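Local coordinates for ATP-dependent Clp protease adapter protein ClpS 2 (Agrobacterium fabrum, PDB 4YJX) that probably modulates the substrate specificity of ATP-dependent protein degradation by ClpAP, binding the N-terminal domain of the chaperone ClpA, at residues 24-29 with 68-73; 38-43 with 56-61; 45-50 with 82-87. All coordinates share one frame; numbering follows the deposited sequence.

Contact 1: residues 24-29 with 68-73; sequences YKVMLL and VVVVCE. With NFA (phenylalanine amide), chain F.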
loop_
_atom_site.group_PDB
_atom_site.type_symbol
_atom_site.label_atom_id
_atom_site.label_comp_id
_atom_site.label_asym_id
_atom_site.label_seq_id
_atom_site.Cartn_x
_atom_site.Cartn_y
_atom_site.Cartn_z
ATOM N N TYR A 24 12.923 -4.828 1.703
ATOM C CA TYR A 24 12.144 -3.730 2.256
ATOM C C TYR A 24 10.659 -4.032 2.234
ATOM O O TYR A 24 10.108 -4.411 1.203
ATOM C CB TYR A 24 12.425 -2.439 1.483
ATOM C CG TYR A 24 13.669 -1.733 1.952
ATOM C CD1 TYR A 24 14.921 -2.249 1.681
ATOM C CD2 TYR A 24 13.591 -0.558 2.678
ATOM C CE1 TYR A 24 16.063 -1.616 2.114
ATOM C CE2 TYR A 24 14.732 0.088 3.115
ATOM C CZ TYR A 24 15.964 -0.448 2.829
ATOM O OH TYR A 24 17.106 0.184 3.255
ATOM N N LYS A 25 10.020 -3.864 3.386
ATOM C CA LYS A 25 8.571 -3.971 3.479
ATOM C C LYS A 25 7.912 -2.758 2.838
ATOM O O LYS A 25 8.312 -1.631 3.100
ATOM C CB LYS A 25 8.126 -4.082 4.941
ATOM C CG LYS A 25 8.747 -5.239 5.700
ATOM C CD LYS A 25 8.206 -5.332 7.118
ATOM C CE LYS A 25 8.638 -4.143 7.949
ATOM N NZ LYS A 25 8.092 -4.202 9.332
ATOM N N VAL A 26 6.915 -2.995 1.992
ATOM C CA VAL A 26 5.995 -1.936 1.579
ATOM C C VAL A 26 4.799 -1.937 2.531
ATOM O O VAL A 26 4.049 -2.912 2.590
ATOM C CB VAL A 26 5.504 -2.121 0.128
ATOM C CG1 VAL A 26 4.457 -1.072 -0.228
ATOM C CG2 VAL A 26 6.671 -2.053 -0.852
ATOM N N MET A 27 4.635 -0.842 3.269
ATOM C CA MET A 27 3.549 -0.701 4.241
ATOM C C MET A 27 2.408 0.165 3.720
ATOM O O MET A 27 2.641 1.231 3.152
ATOM C CB MET A 27 4.071 -0.077 5.538
ATOM C CG MET A 27 5.288 -0.768 6.133
ATOM S SD MET A 27 4.964 -2.462 6.613
ATOM C CE MET A 27 3.650 -2.258 7.806
ATOM N N LEU A 28 1.179 -0.303 3.924
ATOM C CA LEU A 28 -0.012 0.521 3.745
ATOM C C LEU A 28 -0.372 1.155 5.081
ATOM O O LEU A 28 -0.518 0.454 6.081
ATOM C CB LEU A 28 -1.186 -0.308 3.221
ATOM C CG LEU A 28 -2.573 0.341 3.307
ATOM C CD1 LEU A 28 -2.646 1.580 2.428
ATOM C CD2 LEU A 28 -3.670 -0.647 2.935
ATOM N N LEU A 29 -0.507 2.477 5.097
ATOM C CA LEU A 29 -0.869 3.200 6.307
ATOM C C LEU A 29 -2.329 3.606 6.262
ATOM O O LEU A 29 -2.842 3.997 5.213
ATOM C CB LEU A 29 0.004 4.439 6.485
ATOM C CG LEU A 29 1.512 4.218 6.392
ATOM C CD1 LEU A 29 2.228 5.495 6.773
ATOM C CD2 LEU A 29 1.944 3.070 7.281
ATOM N N VAL A 68 1.433 -4.771 6.065
ATOM C CA VAL A 68 2.460 -5.123 5.093
ATOM C C VAL A 68 1.773 -5.537 3.793
ATOM O O VAL A 68 0.893 -6.394 3.788
ATOM C CB VAL A 68 3.381 -6.262 5.593
ATOM C CG1 VAL A 68 4.483 -6.559 4.574
ATOM C CG2 VAL A 68 4.007 -5.895 6.921
ATOM N N VAL A 69 2.170 -4.901 2.698
ATOM C CA VAL A 69 1.627 -5.208 1.382
ATOM C C VAL A 69 2.480 -6.275 0.701
ATOM O O VAL A 69 1.977 -7.300 0.239
ATOM C CB VAL A 69 1.574 -3.944 0.492
ATOM C CG1 VAL A 69 1.084 -4.283 -0.898
ATOM C CG2 VAL A 69 0.680 -2.905 1.117
ATOM N N VAL A 70 3.781 -6.016 0.655
ATOM C CA VAL A 70 4.729 -6.881 -0.023
ATOM C C VAL A 70 6.115 -6.578 0.537
ATOM O O VAL A 70 6.322 -5.510 1.109
ATOM C CB VAL A 70 4.686 -6.668 -1.564
ATOM C CG1 VAL A 70 5.370 -5.364 -1.957
ATOM C CG2 VAL A 70 5.315 -7.824 -2.279
ATOM N N VAL A 71 7.047 -7.516 0.398
ATOM C CA VAL A 71 8.442 -7.286 0.787
ATOM C C VAL A 71 9.342 -7.637 -0.387
ATOM O O VAL A 71 9.316 -8.759 -0.890
ATOM C CB VAL A 71 8.859 -8.116 2.017
ATOM C CG1 VAL A 71 10.211 -7.668 2.519
ATOM C CG2 VAL A 71 7.823 -7.999 3.125
ATOM N N CYS A 72 10.134 -6.666 -0.821
ATOM C CA CYS A 72 10.915 -6.808 -2.048
ATOM C C CYS A 72 12.175 -5.963 -2.000
ATOM O O CYS A 72 12.448 -5.296 -1.005
ATOM C CB CYS A 72 10.068 -6.415 -3.261
ATOM S SG CYS A 72 9.280 -4.803 -3.107
ATOM N N GLU A 73 12.939 -5.997 -3.085
ATOM C CA GLU A 73 14.168 -5.228 -3.169
ATOM C C GLU A 73 13.843 -3.747 -3.064
ATOM O O GLU A 73 12.801 -3.295 -3.550
ATOM C CB GLU A 73 14.917 -5.541 -4.471
ATOM C CG GLU A 73 16.327 -4.939 -4.528
ATOM C CD GLU A 73 16.375 -3.530 -5.116
ATOM O OE1 GLU A 73 15.471 -3.162 -5.897
ATOM O OE2 GLU A 73 17.333 -2.791 -4.794
HETATM N N NFA F . -10.177 3.955 7.085
HETATM C CA NFA F . -10.429 4.437 5.772
HETATM C C NFA F . -11.874 4.857 5.636
HETATM O O NFA F . -12.654 4.673 6.541
HETATM C CB NFA F . -10.115 3.333 4.781
HETATM C CG NFA F . -8.625 3.104 4.623
HETATM C CD1 NFA F . -7.800 4.134 4.362
HETATM C CD2 NFA F . -8.042 1.712 4.738
HETATM C CE1 NFA F . -6.312 3.909 4.207
HETATM C CE2 NFA F . -6.716 1.514 4.597
HETATM C CZ NFA F . -5.794 2.674 4.315
HETATM N NXT NFA F . -12.311 5.478 4.439
#

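Contact 2: residues 38-43 with 56-61; sequences FVTVVL and RVMMTA. With NFA (phenylalanine amide), chain F.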
loop_
_atom_site.group_PDB
_atom_site.type_symbol
_atom_site.label_atom_id
_atom_site.label_comp_id
_atom_site.label_asym_id
_atom_site.label_seq_id
_atom_site.Cartn_x
_atom_site.Cartn_y
_atom_site.Cartn_z
ATOM N N PHE A 38 -11.384 2.449 -2.785
ATOM C CA PHE A 38 -10.303 3.033 -3.567
ATOM C C PHE A 38 -8.960 2.406 -3.190
ATOM O O PHE A 38 -8.160 2.059 -4.061
ATOM C CB PHE A 38 -10.237 4.542 -3.375
ATOM C CG PHE A 38 -9.137 5.189 -4.158
ATOM C CD1 PHE A 38 -9.309 5.488 -5.504
ATOM C CD2 PHE A 38 -7.925 5.481 -3.559
ATOM C CE1 PHE A 38 -8.291 6.078 -6.232
ATOM C CE2 PHE A 38 -6.901 6.073 -4.279
ATOM C CZ PHE A 38 -7.082 6.373 -5.617
ATOM N N VAL A 39 -8.714 2.273 -1.889
ATOM C CA VAL A 39 -7.496 1.637 -1.409
ATOM C C VAL A 39 -7.394 0.253 -2.039
ATOM O O VAL A 39 -6.331 -0.159 -2.510
ATOM C CB VAL A 39 -7.478 1.534 0.138
ATOM C CG1 VAL A 39 -6.277 0.731 0.631
ATOM C CG2 VAL A 39 -7.479 2.925 0.765
ATOM N N THR A 40 -8.524 -0.443 -2.074
ATOM C CA THR A 40 -8.581 -1.807 -2.578
ATOM C C THR A 40 -8.169 -1.900 -4.046
ATOM O O THR A 40 -7.362 -2.756 -4.405
ATOM C CB THR A 40 -9.998 -2.396 -2.401
ATOM O OG1 THR A 40 -10.328 -2.414 -1.007
ATOM C CG2 THR A 40 -10.088 -3.819 -2.956
ATOM N N VAL A 41 -8.708 -1.026 -4.894
ATOM C CA VAL A 41 -8.401 -1.102 -6.318
ATOM C C VAL A 41 -6.980 -0.608 -6.593
ATOM O O VAL A 41 -6.363 -1.020 -7.578
ATOM C CB VAL A 41 -9.418 -0.307 -7.179
ATOM C CG1 VAL A 41 -10.813 -0.931 -7.055
ATOM C CG2 VAL A 41 -9.441 1.158 -6.793
ATOM N N VAL A 42 -6.453 0.252 -5.722
ATOM C CA VAL A 42 -5.035 0.619 -5.788
ATOM C C VAL A 42 -4.200 -0.628 -5.551
ATOM O O VAL A 42 -3.221 -0.873 -6.254
ATOM C CB VAL A 42 -4.638 1.709 -4.747
ATOM C CG1 VAL A 42 -3.117 1.784 -4.569
ATOM C CG2 VAL A 42 -5.180 3.066 -5.156
ATOM N N LEU A 43 -4.594 -1.415 -4.554
ATOM C CA LEU A 43 -3.865 -2.627 -4.215
ATOM C C LEU A 43 -3.960 -3.646 -5.357
ATOM O O LEU A 43 -2.992 -4.345 -5.657
ATOM C CB LEU A 43 -4.394 -3.220 -2.900
ATOM C CG LEU A 43 -4.024 -2.462 -1.614
ATOM C CD1 LEU A 43 -4.825 -2.979 -0.433
ATOM C CD2 LEU A 43 -2.525 -2.560 -1.308
ATOM N N ARG A 56 -8.815 -7.421 2.302
ATOM C CA ARG A 56 -8.296 -7.893 3.579
ATOM C C ARG A 56 -7.079 -7.079 4.020
ATOM O O ARG A 56 -6.951 -6.744 5.194
ATOM C CB ARG A 56 -7.945 -9.378 3.494
ATOM C CG ARG A 56 -9.156 -10.274 3.294
ATOM C CD ARG A 56 -8.744 -11.717 3.116
ATOM N NE ARG A 56 -8.080 -12.219 4.312
ATOM C CZ ARG A 56 -7.435 -13.379 4.383
ATOM N NH1 ARG A 56 -7.355 -14.167 3.320
ATOM N NH2 ARG A 56 -6.864 -13.743 5.521
ATOM N N VAL A 57 -6.194 -6.756 3.081
ATOM C CA VAL A 57 -5.031 -5.932 3.396
ATOM C C VAL A 57 -5.491 -4.528 3.763
ATOM O O VAL A 57 -5.034 -3.955 4.751
ATOM C CB VAL A 57 -4.034 -5.873 2.224
ATOM C CG1 VAL A 57 -2.899 -4.898 2.517
ATOM C CG2 VAL A 57 -3.473 -7.244 1.963
ATOM N N MET A 58 -6.398 -3.984 2.961
ATOM C CA MET A 58 -6.998 -2.685 3.242
ATOM C C MET A 58 -7.607 -2.665 4.636
ATOM O O MET A 58 -7.415 -1.715 5.394
ATOM C CB MET A 58 -8.064 -2.356 2.195
ATOM C CG MET A 58 -8.815 -1.054 2.431
ATOM S SD MET A 58 -10.219 -1.176 3.563
ATOM C CE MET A 58 -11.275 -2.336 2.701
ATOM N N MET A 59 -8.339 -3.720 4.974
ATOM C CA MET A 59 -9.017 -3.781 6.258
ATOM C C MET A 59 -8.033 -3.989 7.402
ATOM O O MET A 59 -8.279 -3.561 8.525
ATOM C CB MET A 59 -10.065 -4.894 6.258
ATOM C CG MET A 59 -11.385 -4.497 5.618
ATOM S SD MET A 59 -12.109 -3.007 6.348
ATOM C CE MET A 59 -12.359 -3.522 8.049
ATOM N N THR A 60 -6.918 -4.647 7.116
ATOM C CA THR A 60 -5.903 -4.855 8.133
ATOM C C THR A 60 -5.334 -3.504 8.553
ATOM O O THR A 60 -5.214 -3.217 9.742
ATOM C CB THR A 60 -4.783 -5.783 7.634
ATOM O OG1 THR A 60 -5.334 -7.073 7.338
ATOM C CG2 THR A 60 -3.700 -5.943 8.688
ATOM N N ALA A 61 -5.001 -2.670 7.574
ATOM C CA ALA A 61 -4.509 -1.331 7.864
ATOM C C ALA A 61 -5.603 -0.518 8.544
ATOM O O ALA A 61 -5.346 0.198 9.515
ATOM C CB ALA A 61 -4.040 -0.642 6.592
HETATM N N NFA F . -10.177 3.955 7.085
HETATM C CA NFA F . -10.429 4.437 5.772
HETATM C C NFA F . -11.874 4.857 5.636
HETATM O O NFA F . -12.654 4.673 6.541
HETATM C CB NFA F . -10.115 3.333 4.781
HETATM C CG NFA F . -8.625 3.104 4.623
HETATM C CD1 NFA F . -7.800 4.134 4.362
HETATM C CD2 NFA F . -8.042 1.712 4.738
HETATM C CE1 NFA F . -6.312 3.909 4.207
HETATM C CE2 NFA F . -6.716 1.514 4.597
HETATM C CZ NFA F . -5.794 2.674 4.315
HETATM N NXT NFA F . -12.311 5.478 4.439
#

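Contact 3: residues 45-50 with 82-87; sequences AVFRMS and KEATDL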
loop_
_atom_site.group_PDB
_atom_site.type_symbol
_atom_site.label_atom_id
_atom_site.label_comp_id
_atom_site.label_asym_id
_atom_site.label_seq_id
_atom_site.Cartn_x
_atom_site.Cartn_y
_atom_site.Cartn_z
ATOM N N ALA A 45 -4.379 -2.899 -8.626
ATOM C CA ALA A 45 -3.681 -2.397 -9.810
ATOM C C ALA A 45 -2.158 -2.383 -9.664
ATOM O O ALA A 45 -1.440 -2.726 -10.602
ATOM C CB ALA A 45 -4.176 -0.994 -10.148
ATOM N N VAL A 46 -1.664 -1.969 -8.502
ATOM C CA VAL A 46 -0.227 -1.801 -8.309
ATOM C C VAL A 46 0.460 -3.064 -7.779
ATOM O O VAL A 46 1.623 -3.309 -8.102
ATOM C CB VAL A 46 0.063 -0.630 -7.354
ATOM C CG1 VAL A 46 1.570 -0.452 -7.129
ATOM C CG2 VAL A 46 -0.526 0.644 -7.909
ATOM N N PHE A 47 -0.244 -3.862 -6.975
ATOM C CA PHE A 47 0.364 -5.049 -6.359
ATOM C C PHE A 47 -0.303 -6.350 -6.804
ATOM O O PHE A 47 -0.037 -7.414 -6.250
ATOM C CB PHE A 47 0.334 -4.926 -4.831
ATOM C CG PHE A 47 1.031 -3.702 -4.324
ATOM C CD1 PHE A 47 2.413 -3.671 -4.217
ATOM C CD2 PHE A 47 0.312 -2.566 -3.991
ATOM C CE1 PHE A 47 3.070 -2.533 -3.767
ATOM C CE2 PHE A 47 0.960 -1.424 -3.538
ATOM C CZ PHE A 47 2.344 -1.407 -3.429
ATOM N N ARG A 48 -1.157 -6.256 -7.817
ATOM C CA ARG A 48 -1.702 -7.435 -8.479
ATOM C C ARG A 48 -2.437 -8.347 -7.514
ATOM O O ARG A 48 -2.374 -9.567 -7.629
ATOM C CB ARG A 48 -0.586 -8.213 -9.179
ATOM C CG ARG A 48 0.164 -7.395 -10.213
ATOM C CD ARG A 48 1.260 -8.198 -10.895
ATOM N NE ARG A 48 0.757 -9.410 -11.539
ATOM C CZ ARG A 48 0.047 -9.426 -12.664
ATOM N NH1 ARG A 48 -0.266 -8.292 -13.276
ATOM N NH2 ARG A 48 -0.361 -10.579 -13.175
ATOM N N MET A 49 -3.133 -7.749 -6.560
ATOM C CA MET A 49 -3.949 -8.515 -5.636
ATOM C C MET A 49 -5.347 -8.729 -6.200
ATOM O O MET A 49 -5.823 -7.954 -7.028
ATOM C CB MET A 49 -4.021 -7.805 -4.285
ATOM C CG MET A 49 -2.672 -7.714 -3.602
ATOM S SD MET A 49 -2.736 -6.876 -2.018
ATOM C CE MET A 49 -1.103 -7.233 -1.382
ATOM N N SER A 50 -5.996 -9.801 -5.760
ATOM C CA SER A 50 -7.397 -10.021 -6.083
ATOM C C SER A 50 -8.246 -9.042 -5.287
ATOM O O SER A 50 -7.743 -8.374 -4.382
ATOM C CB SER A 50 -7.809 -11.451 -5.762
ATOM O OG SER A 50 -7.700 -11.695 -4.369
ATOM N N LYS A 82 5.579 4.626 -4.136
ATOM C CA LYS A 82 5.342 5.938 -4.736
ATOM C C LYS A 82 4.201 5.899 -5.753
ATOM O O LYS A 82 3.360 6.798 -5.778
ATOM C CB LYS A 82 6.618 6.454 -5.403
ATOM C CG LYS A 82 6.466 7.809 -6.074
ATOM C CD LYS A 82 7.659 8.125 -6.956
ATOM C CE LYS A 82 7.662 9.584 -7.386
ATOM N NZ LYS A 82 6.519 9.913 -8.280
ATOM N N GLU A 83 4.183 4.875 -6.599
ATOM C CA GLU A 83 3.111 4.719 -7.576
ATOM C C GLU A 83 1.757 4.657 -6.888
ATOM O O GLU A 83 0.803 5.303 -7.311
ATOM C CB GLU A 83 3.300 3.456 -8.401
ATOM C CG GLU A 83 4.239 3.575 -9.553
ATOM C CD GLU A 83 4.287 2.290 -10.345
ATOM O OE1 GLU A 83 3.548 1.355 -9.982
ATOM O OE2 GLU A 83 5.056 2.210 -11.323
ATOM N N ALA A 84 1.681 3.856 -5.829
ATOM C CA ALA A 84 0.434 3.669 -5.105
ATOM C C ALA A 84 0.042 4.951 -4.381
ATOM O O ALA A 84 -1.126 5.323 -4.359
ATOM C CB ALA A 84 0.563 2.518 -4.127
ATOM N N THR A 85 1.029 5.627 -3.805
ATOM C CA THR A 85 0.790 6.886 -3.108
ATOM C C THR A 85 0.289 7.970 -4.063
ATOM O O THR A 85 -0.619 8.727 -3.723
ATOM C CB THR A 85 2.072 7.388 -2.398
ATOM O OG1 THR A 85 2.493 6.432 -1.415
ATOM C CG2 THR A 85 1.831 8.720 -1.714
ATOM N N ASP A 86 0.886 8.042 -5.252
ATOM C CA ASP A 86 0.539 9.076 -6.225
ATOM C C ASP A 86 -0.913 8.955 -6.684
ATOM O O ASP A 86 -1.587 9.960 -6.902
ATOM C CB ASP A 86 1.463 9.007 -7.443
ATOM C CG ASP A 86 2.872 9.497 -7.146
ATOM O OD1 ASP A 86 3.070 10.210 -6.140
ATOM O OD2 ASP A 86 3.785 9.170 -7.933
ATOM N N LEU A 87 -1.381 7.722 -6.845
ATOM C CA LEU A 87 -2.765 7.479 -7.214
ATOM C C LEU A 87 -3.712 8.155 -6.239
ATOM O O LEU A 87 -4.645 8.843 -6.649
ATOM C CB LEU A 87 -3.051 5.981 -7.267
ATOM C CG LEU A 87 -2.393 5.229 -8.425
ATOM C CD1 LEU A 87 -2.600 3.725 -8.274
ATOM C CD2 LEU A 87 -2.931 5.717 -9.768
#

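Contact 1: residues 24-29 with 68-73
V26 meets two residues of strand 68-73 at once: its N-H gives a bond to V70 O (2.7 Å) while V26 O takes one from V69 N (2.7 Å). With one residue set against two, and V69 in a near-helical backbone conformation, this is a beta bulge in an antiparallel ladder. Beyond it the register is regular again: Y24 and C72 form a hydrogen-bonded pair, with Y24 N 2.8 Å from C72 O.

The side chains sort onto two faces. On one, V26 and V70 lie alongside each other, V26 CG2 touching V70 CG1 at 3.7 Å. On the other, K25 runs beside V71, and M27 curls over V68. The bend at chi2 (-63°) brings M27 SD to 3.6 Å from V68 CG2, and a second at chi3 (-59°) turns the CE methyl to V68 as well. V69, its CB turned toward strand 24-29 at the bulge, sets CG2 against L28 CB (3.8 Å).

Further out, F47 packs on V26 and V69 and A77 on V26, so helices cover that side, while K25 NZ leaves the pair to form a salt bridge with E100 of strand 96-101. L28 CD1 also meets the ring of the bound phenylalanine amide at CZ (3.8 Å). Backbone bonds thus hold the strands together, while V26, V69 and V70 form an apolar layer that L28 carries to the ligand.

Contact 2: residues 38-43 with 56-61
R56 O, one residue before V57 and M58 turn to meet helix 36-47, is gripped by both donors of T60: the backbone N at 2.8 Å and the hydroxyl OG1 at 2.7 Å. They arrive from opposite faces of the carbonyl plane, and the hydroxyl bond ties the T60 side chain back onto its own helix.

Across the interface the meeting is apolar. M58 carries most of it. Its CG stands anti to the backbone N (chi1 177°), which sends the chain out toward V39, and the two side chains cross at about a right angle with V39 CG1 3.6 Å from M58 CG. The thioether then bends twice, bringing its CE methyl to 3.8 Å from T40 OG1. That hydroxyl is bonded to R36 O, one turn back, so the methyl meets a group already engaged in its own helix. A turn further on, L43 rests CD1 against V57 CB (4.0 Å) and the backbone N of M58.

The axes of segments 38-43 and 56-61 approach to 9.1 Å, at 128° between their directions, and the phenylalanine amide inserts its ring beside them. V39 turns its other methyl, CG2, to the ring at CE1 (3.8 Å). M58 CG approaches CD2 of the phenylalanine amide (3.7 Å), and A61 CB lies near CE2. The ligand is also hydrogen-bonded to N30 OD1, T34 O and H62 ND1. A hydrophobic pocket with a polar rim is what ClpS adaptors use to read a bulky N-terminal residue, and a phenylalanine amide fits that role. With V39 and M58 touching each other as well as the ring, the packing that joins the helices also shapes the apolar part of what is probably the recognition site.

Contact 3: residues 45-50 with 82-87
The last turn of helix 36-47 comes up to helix 74-89 with V46 and A84 as the nearest backbone points, 6.4 Å between their CA atoms, and just beyond it the chain leaves helical geometry at R48, whose phi is positive (58°).

V46 is the centre of the contact and points its two methyls at different neighbours. CG1, anti to the backbone N (chi1 179°), comes 3.9 Å from E83 OE1, a methyl against a carboxylate oxygen on an exposed side chain, at the outer margin of the contact. CG2 goes the other way, to L87 CD1 at 3.7 Å, where the valine and leucine side chains slide past each other in opposite directions. Between these two, the small A84 is consistent with the close approach of the helices: its CB is 4.3 Å from V46 CG1. From the next residue, F47 leans back in, and its ring carbon CE2 reaches the same A84 CB at 4.0 Å. V46 CG1 also sits over one face of that ring, offset toward the rim, which probably limits how the ring can turn.

In the ClpS fold these helices lie on one side of a three-stranded antiparallel sheet, and F47 and A84 are among the residues that meet it: F47 packs on V69 and V70, and A84 on F97. V42, one turn earlier in its helix, touches both A84 and L87 and extends the apolar seam.

T85, next to A84, adds a polar tie to the same sheet, its OG1 bonding to A81 O within the helix and to F97 N of strand 96-101.

Contact 2 is the most buried of the three; contacts 1 and 3 each pair buried residues with exposed ones. Only contact 1 is joined by hydrogen bonds across its segments, as a sheet must be, whereas contacts 2 and 3 are side-chain packing between helices. Both of those draw on helix 36-47, which offers V39, T40 and L43 to one neighbour and V46 and F47 to another. L28 joins contact 1 to contact 2 through A61 and V39, while M49 sets CE against V69 O of contact 1 and SD against V57 CG2 of contact 2. Contacts 1 and 2 touch the phenylalanine amide; contact 3 lies farther off, the A84 side chain about 11 Å from it.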